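Local coordinates for protein alpha-11 giardin (Giardia intestinalis, PDB 2II2) that binds calcium as an unusual member of the annexin family and probably takes part in parasite attachment and in maintaining the cytoskeleton of the ventral disk, at residues V244-Q247 / M251-E254; D282-R287 / N297-C302. All coordinates share one frame; numbering follows the deposited sequence. Where two conformers were deposited one is given.

Contact 1 (V244-Q247 / M251-E254)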
ATOM      1  N   VAL A 244      -9.891  -0.854   6.883  1.00  7.22           N
ATOM      2  CA  VAL A 244     -11.309  -1.041   7.177  1.00  7.96           C
ATOM      3  C   VAL A 244     -11.649  -1.018   8.683  1.00  7.80           C
ATOM      4  O   VAL A 244     -12.647  -0.426   9.088  1.00  8.72           O
ATOM      5  CB  VAL A 244     -11.794  -2.356   6.459  1.00  8.64           C
ATOM      6  CG1 VAL A 244     -13.141  -2.805   6.941  1.00 10.74           C
ATOM      7  CG2 VAL A 244     -11.793  -2.182   4.954  1.00  9.46           C
ATOM      8  N   GLU A 245     -10.794  -1.680   9.465  1.00  7.43           N
ATOM      9  CA  GLU A 245     -11.010  -1.780  10.905  1.00  8.86           C
ATOM     10  C   GLU A 245     -10.535  -0.560  11.683  1.00  8.70           C
ATOM     11  O   GLU A 245     -10.752  -0.482  12.879  1.00 11.17           O
ATOM     12  CB  GLU A 245     -10.335  -3.032  11.465  1.00  9.03           C
ATOM     13  CG  GLU A 245     -10.917  -4.341  10.977  1.00 12.62           C
ATOM     14  CD  GLU A 245     -10.587  -5.490  11.922  1.00 17.34           C
ATOM     15  OE1 GLU A 245      -9.404  -5.597  12.345  1.00 19.01           O
ATOM     16  OE2 GLU A 245     -11.493  -6.302  12.227  1.00 18.30           O
ATOM     17  N   THR A 246      -9.945   0.419  11.000  1.00  8.18           N
ATOM     18  CA  THR A 246      -9.543   1.655  11.677  1.00  8.23           C
ATOM     19  C   THR A 246     -10.810   2.458  11.994  1.00  8.36           C
ATOM     20  O   THR A 246     -11.611   2.742  11.109  1.00  9.21           O
ATOM     21  CB  THR A 246      -8.638   2.463  10.761  1.00  7.27           C
ATOM     22  OG1 THR A 246      -7.400   1.757  10.631  1.00  8.37           O
ATOM     23  CG2 THR A 246      -8.341   3.857  11.317  1.00  8.66           C
ATOM     24  N   GLN A 247     -10.965   2.862  13.264  1.00 10.00           N
ATOM     25  CA  GLN A 247     -12.148   3.559  13.742  1.00 11.61           C
ATOM     26  C   GLN A 247     -12.238   4.999  13.215  1.00 11.50           C
ATOM     27  O   GLN A 247     -13.328   5.515  12.933  1.00 12.85           O
ATOM     28  CB  GLN A 247     -12.182   3.583  15.288  1.00 14.25           C
ATOM     29  CG  GLN A 247     -12.202   2.230  15.984  1.00 16.42           C
ATOM     30  CD  GLN A 247     -13.594   1.813  16.389  1.00 16.54           C
ATOM     31  OE1 GLN A 247     -14.078   0.725  16.036  1.00 18.94           O
ATOM     32  NE2 GLN A 247     -14.246   2.676  17.141  1.00 16.26           N
ATOM     33  N   MET A 251      -8.506   8.563   8.813  1.00  9.00           N
ATOM     34  CA  MET A 251      -7.401   7.613   8.594  1.00  8.67           C
ATOM     35  C   MET A 251      -7.816   6.391   7.759  1.00  7.69           C
ATOM     36  O   MET A 251      -7.083   5.964   6.862  1.00  8.00           O
ATOM     37  CB  MET A 251      -6.808   7.156   9.925  1.00  8.66           C
ATOM     38  CG  MET A 251      -6.197   8.305  10.710  1.00 10.23           C
ATOM     39  SD  MET A 251      -5.539   7.790  12.315  1.00 13.04           S
ATOM     40  CE  MET A 251      -4.200   6.687  11.785  1.00 14.44           C
ATOM     41  N   ALA A 252      -8.982   5.825   8.070  1.00  7.36           N
ATOM     42  CA  ALA A 252      -9.416   4.626   7.350  1.00  7.22           C
ATOM     43  C   ALA A 252      -9.549   4.934   5.849  1.00  6.58           C
ATOM     44  O   ALA A 252      -9.116   4.144   5.003  1.00  6.30           O
ATOM     45  CB  ALA A 252     -10.742   4.178   7.881  1.00  7.49           C
ATOM     46  N   TYR A 253     -10.144   6.074   5.512  1.00  6.97           N
ATOM     47  CA  TYR A 253     -10.361   6.403   4.121  1.00  6.80           C
ATOM     48  C   TYR A 253      -9.056   6.784   3.431  1.00  7.29           C
ATOM     49  O   TYR A 253      -8.832   6.408   2.267  1.00  7.58           O
ATOM     50  CB  TYR A 253     -11.361   7.557   3.972  1.00  8.04           C
ATOM     51  CG  TYR A 253     -12.813   7.185   4.144  1.00  8.61           C
ATOM     52  CD1 TYR A 253     -13.315   6.832   5.411  1.00  9.44           C
ATOM     53  CD2 TYR A 253     -13.706   7.251   3.061  1.00  9.79           C
ATOM     54  CE1 TYR A 253     -14.657   6.514   5.589  1.00 10.81           C
ATOM     55  CE2 TYR A 253     -15.082   6.936   3.247  1.00 10.64           C
ATOM     56  CZ  TYR A 253     -15.527   6.594   4.516  1.00 10.93           C
ATOM     57  OH  TYR A 253     -16.848   6.274   4.697  1.00 13.11           O
ATOM     58  N   GLU A 254      -8.190   7.495   4.157  1.00  7.11           N
ATOM     59  CA  GLU A 254      -6.869   7.818   3.629  1.00  8.80           C
ATOM     60  C   GLU A 254      -6.093   6.564   3.245  1.00  7.35           C
ATOM     61  O   GLU A 254      -5.516   6.470   2.152  1.00  8.17           O
ATOM     62  CB  GLU A 254      -6.110   8.601   4.690  1.00  9.91           C
ATOM     63  CG  GLU A 254      -4.702   8.924   4.424  1.00 12.49           C
ATOM     64  CD  GLU A 254      -4.003   9.489   5.651  1.00 14.51           C
ATOM     65  OE1 GLU A 254      -4.414   9.198   6.810  1.00 13.98           O
ATOM     66  OE2 GLU A 254      -3.009  10.215   5.447  1.00 17.74           O
TER

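Contact 2 (D282-R287 / N297-C302)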
ATOM      1  N   ASP A 282     -18.435  -6.684  -0.062  1.00 12.58           N
ATOM      2  CA  ASP A 282     -19.451  -6.365   0.941  1.00 12.98           C
ATOM      3  C   ASP A 282     -18.920  -5.411   2.019  1.00 12.28           C
ATOM      4  O   ASP A 282     -19.635  -4.535   2.508  1.00 13.57           O
ATOM      5  CB  ASP A 282     -19.984  -7.642   1.607  1.00 13.25           C
ATOM      6  CG  ASP A 282     -20.625  -8.625   0.608  1.00 15.18           C
ATOM      7  OD1 ASP A 282     -20.921  -8.248  -0.550  1.00 18.26           O
ATOM      8  OD2 ASP A 282     -20.828  -9.792   1.011  1.00 19.10           O
ATOM      9  N   ASP A 283     -17.660  -5.580   2.399  1.00 11.38           N
ATOM     10  CA  ASP A 283     -17.086  -4.745   3.430  1.00 11.15           C
ATOM     11  C   ASP A 283     -16.781  -3.329   2.952  1.00  9.73           C
ATOM     12  O   ASP A 283     -16.912  -2.363   3.712  1.00 10.25           O
ATOM     13  CB  ASP A 283     -15.850  -5.384   4.025  1.00 10.85           C
ATOM     14  CG  ASP A 283     -16.171  -6.543   4.955  1.00 10.75           C
ATOM     15  OD1 ASP A 283     -17.358  -6.905   5.120  1.00 12.00           O
ATOM     16  OD2 ASP A 283     -15.199  -7.081   5.524  1.00 11.87           O
ATOM     17  N   ILE A 284     -16.414  -3.172   1.687  1.00  9.57           N
ATOM     18  CA  ILE A 284     -16.271  -1.835   1.140  1.00  9.09           C
ATOM     19  C   ILE A 284     -17.622  -1.110   1.207  1.00  9.72           C
ATOM     20  O   ILE A 284     -17.707   0.047   1.643  1.00 10.87           O
ATOM     21  CB  ILE A 284     -15.713  -1.894  -0.309  1.00  8.82           C
ATOM     22  CG1 ILE A 284     -14.224  -2.320  -0.294  1.00  8.88           C
ATOM     23  CG2 ILE A 284     -15.863  -0.548  -0.973  1.00  9.62           C
ATOM     24  CD1 ILE A 284     -13.669  -2.821  -1.639  1.00  9.19           C
ATOM     25  N   LEU A 285     -18.681  -1.809   0.797  1.00 10.52           N
ATOM     26  CA  LEU A 285     -20.035  -1.263   0.826  1.00 11.87           C
ATOM     27  C   LEU A 285     -20.456  -0.882   2.234  1.00 11.36           C
ATOM     28  O   LEU A 285     -21.027   0.200   2.463  1.00 12.47           O
ATOM     29  CB  LEU A 285     -21.034  -2.282   0.244  1.00 12.24           C
ATOM     30  CG  LEU A 285     -21.051  -2.475  -1.285  1.00 16.97           C
ATOM     31  CD1 LEU A 285     -21.839  -3.720  -1.693  1.00 19.01           C
ATOM     32  CD2 LEU A 285     -21.611  -1.247  -1.979  1.00 20.48           C
ATOM     33  N   SER A 286     -20.189  -1.764   3.196  0.50 11.00           N
ATOM     34  CA  SER A 286     -20.613  -1.536   4.577  0.50 11.03           C
ATOM     35  C   SER A 286     -19.809  -0.452   5.261  0.50  9.92           C
ATOM     36  O   SER A 286     -20.369   0.388   5.970  0.50 10.24           O
ATOM     37  CB  SER A 286     -20.486  -2.817   5.401  0.50 11.88           C
ATOM     38  OG  SER A 286     -21.373  -3.806   4.941  0.50 14.53           O
ATOM     39  N   ARG A 287     -18.485  -0.511   5.078  1.00  9.12           N
ATOM     40  CA  ARG A 287     -17.576   0.331   5.848  1.00  9.21           C
ATOM     41  C   ARG A 287     -17.591   1.775   5.424  1.00  8.49           C
ATOM     42  O   ARG A 287     -17.543   2.681   6.273  1.00  9.16           O
ATOM     43  CB  ARG A 287     -16.127  -0.215   5.768  1.00  9.54           C
ATOM     44  CG  ARG A 287     -15.043   0.720   6.357  1.00 10.12           C
ATOM     45  CD  ARG A 287     -15.273   0.883   7.829  1.00  9.65           C
ATOM     46  NE  ARG A 287     -14.353   1.790   8.556  1.00 10.39           N
ATOM     47  CZ  ARG A 287     -14.568   3.095   8.754  1.00 10.10           C
ATOM     48  NH1 ARG A 287     -15.631   3.695   8.221  1.00  8.87           N
ATOM     49  NH2 ARG A 287     -13.728   3.823   9.490  1.00 11.65           N
ATOM     50  N   ASN A 297     -18.293   9.780  -2.298  1.00  9.55           N
ATOM     51  CA  ASN A 297     -18.125   8.972  -3.501  1.00  9.37           C
ATOM     52  C   ASN A 297     -16.945   8.019  -3.481  1.00  8.33           C
ATOM     53  O   ASN A 297     -16.677   7.329  -4.472  1.00  8.32           O
ATOM     54  CB  ASN A 297     -18.090   9.859  -4.746  1.00  9.60           C
ATOM     55  CG  ASN A 297     -19.413  10.565  -4.947  1.00 10.90           C
ATOM     56  OD1 ASN A 297     -20.444   9.913  -5.104  1.00 13.21           O
ATOM     57  ND2 ASN A 297     -19.396  11.876  -4.952  1.00 11.33           N
ATOM     58  N   PHE A 298     -16.227   7.970  -2.358  1.00  8.04           N
ATOM     59  CA  PHE A 298     -15.065   7.095  -2.244  1.00  7.59           C
ATOM     60  C   PHE A 298     -15.443   5.631  -2.421  1.00  7.10           C
ATOM     61  O   PHE A 298     -14.743   4.896  -3.125  1.00  7.44           O
ATOM     62  CB  PHE A 298     -14.333   7.271  -0.898  1.00  8.73           C
ATOM     63  CG  PHE A 298     -13.225   6.272  -0.744  1.00  7.55           C
ATOM     64  CD1 PHE A 298     -12.058   6.382  -1.522  1.00  8.56           C
ATOM     65  CD2 PHE A 298     -13.378   5.152   0.051  1.00  8.63           C
ATOM     66  CE1 PHE A 298     -11.073   5.435  -1.457  1.00  9.17           C
ATOM     67  CE2 PHE A 298     -12.377   4.177   0.115  1.00  8.61           C
ATOM     68  CZ  PHE A 298     -11.241   4.324  -0.657  1.00  8.38           C
ATOM     69  N   ARG A 299     -16.524   5.186  -1.766  1.00  8.09           N
ATOM     70  CA  ARG A 299     -16.923   3.775  -1.868  1.00  9.46           C
ATOM     71  C   ARG A 299     -17.055   3.320  -3.321  1.00  8.27           C
ATOM     72  O   ARG A 299     -16.558   2.251  -3.702  1.00  8.47           O
ATOM     73  CB  ARG A 299     -18.228   3.566  -1.094  1.00 10.68           C
ATOM     74  CG  ARG A 299     -18.882   2.194  -1.188  1.00 11.67           C
ATOM     75  CD  ARG A 299     -20.236   2.220  -0.468  1.00 12.26           C
ATOM     76  NE  ARG A 299     -21.237   2.972  -1.219  1.00 13.37           N
ATOM     77  CZ  ARG A 299     -21.661   4.191  -0.908  1.00 13.21           C
ATOM     78  NH1 ARG A 299     -21.202   4.820   0.173  1.00 15.45           N
ATOM     79  NH2 ARG A 299     -22.580   4.792  -1.665  1.00 16.26           N
ATOM     80  N   ASP A 300     -17.747   4.117  -4.125  1.00  8.19           N
ATOM     81  CA  ASP A 300     -17.945   3.764  -5.511  1.00  8.51           C
ATOM     82  C   ASP A 300     -16.654   3.784  -6.322  1.00  8.31           C
ATOM     83  O   ASP A 300     -16.431   2.909  -7.164  1.00  8.10           O
ATOM     84  CB  ASP A 300     -18.994   4.679  -6.133  1.00 10.16           C
ATOM     85  CG  ASP A 300     -20.398   4.365  -5.636  1.00 13.62           C
ATOM     86  OD1 ASP A 300     -20.692   3.194  -5.306  1.00 16.33           O
ATOM     87  OD2 ASP A 300     -21.215   5.300  -5.555  1.00 17.32           O
ATOM     88  N   ALA A 301     -15.787   4.746  -6.038  1.00  7.82           N
ATOM     89  CA  ALA A 301     -14.478   4.756  -6.675  1.00  8.09           C
ATOM     90  C   ALA A 301     -13.687   3.504  -6.319  1.00  7.34           C
ATOM     91  O   ALA A 301     -13.030   2.918  -7.183  1.00  7.92           O
ATOM     92  CB  ALA A 301     -13.701   5.996  -6.271  1.00  8.58           C
ATOM     93  N   CYS A 302     -13.718   3.146  -5.042  1.00  7.37           N
ATOM     94  CA  CYS A 302     -12.985   1.999  -4.530  1.00  7.50           C
ATOM     95  C   CYS A 302     -13.478   0.712  -5.193  1.00  7.19           C
ATOM     96  O   CYS A 302     -12.682  -0.091  -5.678  1.00  8.41           O
ATOM     97  CB  CYS A 302     -13.157   1.955  -3.014  1.00  8.30           C
ATOM     98  SG  CYS A 302     -12.216   0.646  -2.197  1.00  8.15           S
TER

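Contact 1 (V244-Q247 / M251-E254)
Across the short turn between helix 232-244 and helix 249-263, the backbones of Thr-246 and Ala-252 come within 5.3 Å of each other, measured CA to CA. The loop links these two helices as a helix-turn-helix, the recurring element of the all-helical annexin fold, and the contact is made where the chain leaves one helix and settles against the first turns of the next. Thr-246 is the residue of the loop that reaches over, and it does so with its carbon atoms. Its methyl CG2 lies anti to the backbone N while OG1 sits beside that N (chi1 -69°), a rotation that sends the methyl to the helix and leaves the hydroxyl to hydrogen-bond the carbonyl O of Ser-242, one turn back in the preceding helix. Thr-246 CG2 comes to 3.9 Å from Met-251 CB, and the two side chains cross at about a right angle. Met-251 touches the threonine with CB. The helix start near this point is tied by a hydrogen bond from Met-251 N to the side-chain OD1 of Asn-248. Ala-252, buried, fills the other half of the contact. Its CB lies against the loop, 4.0 Å from Thr-246 CB, and helix and loop meet here by van der Waals packing. The carbonyl of Thr-246 is taken up by Arg-287 NH2 of helix 280-287, whose side chain also packs on Ala-252. Ala-252 CB also touches that carbonyl, 3.6 Å from Thr-246 O.

Contact 2 (D282-R287 / N297-C302)
Ile-284 meets both Arg-299 and Cys-302 from the middle of its segment. Its CD1 lies 3.8 Å from Cys-302 SG; CG2, the other branch, is 4.0 Å from the same sulfur, so the thiol rests against both arms of the isoleucine. CG2 also lies 4.1 Å from Arg-299 CG, and the backbone joins in, with Ile-284 O 3.7 Å from Arg-299 CG. Leu-285 follows at the exposed margin. Its CB is directed away from the partner helix, yet the branched end swings back, and CD2 reaches Arg-299 CD at 4.0 Å, the two side chains crossing nearly at right angles. The helices themselves run almost antiparallel, at 168° with 9.5 Å between the axes of the short segments, and both belong to the C-terminal part of the annexin fold, joined by a loop of ten residues. Arg-299 reaches across with its aliphatic part: CG is anti to the backbone N (chi1 174°), and CD lies 3.6 Å from Leu-285 O. The bend at chi3 then turns the guanidinium aside, where NH1 hydrogen-bonds the carbonyl O of Phe-288, just past the end of helix 280-287. Arg-287, at the close of the segment, forms a salt bridge through NH2 with Asp-249.

Contact 1 closes before contact 2 opens along the chain, and both fall within the annexin domain near the C-terminus. Their centres lie 12 Å apart, on the same side of the chain's centre and away from the calcium site. Arg-287 joins them directly: at the end of helix 280-287, it hydrogen-bonds through NE to Val-244 O at 2.8 Å, so that this helix closes on the turn between helices 232-244 and 249-263. A second join is aromatic, with Tyr-253 of helix 249-263 packed on Phe-298 of helix 298-306. Together they tie helices 232-244, 249-263, 280-287 and 298-306 to one another.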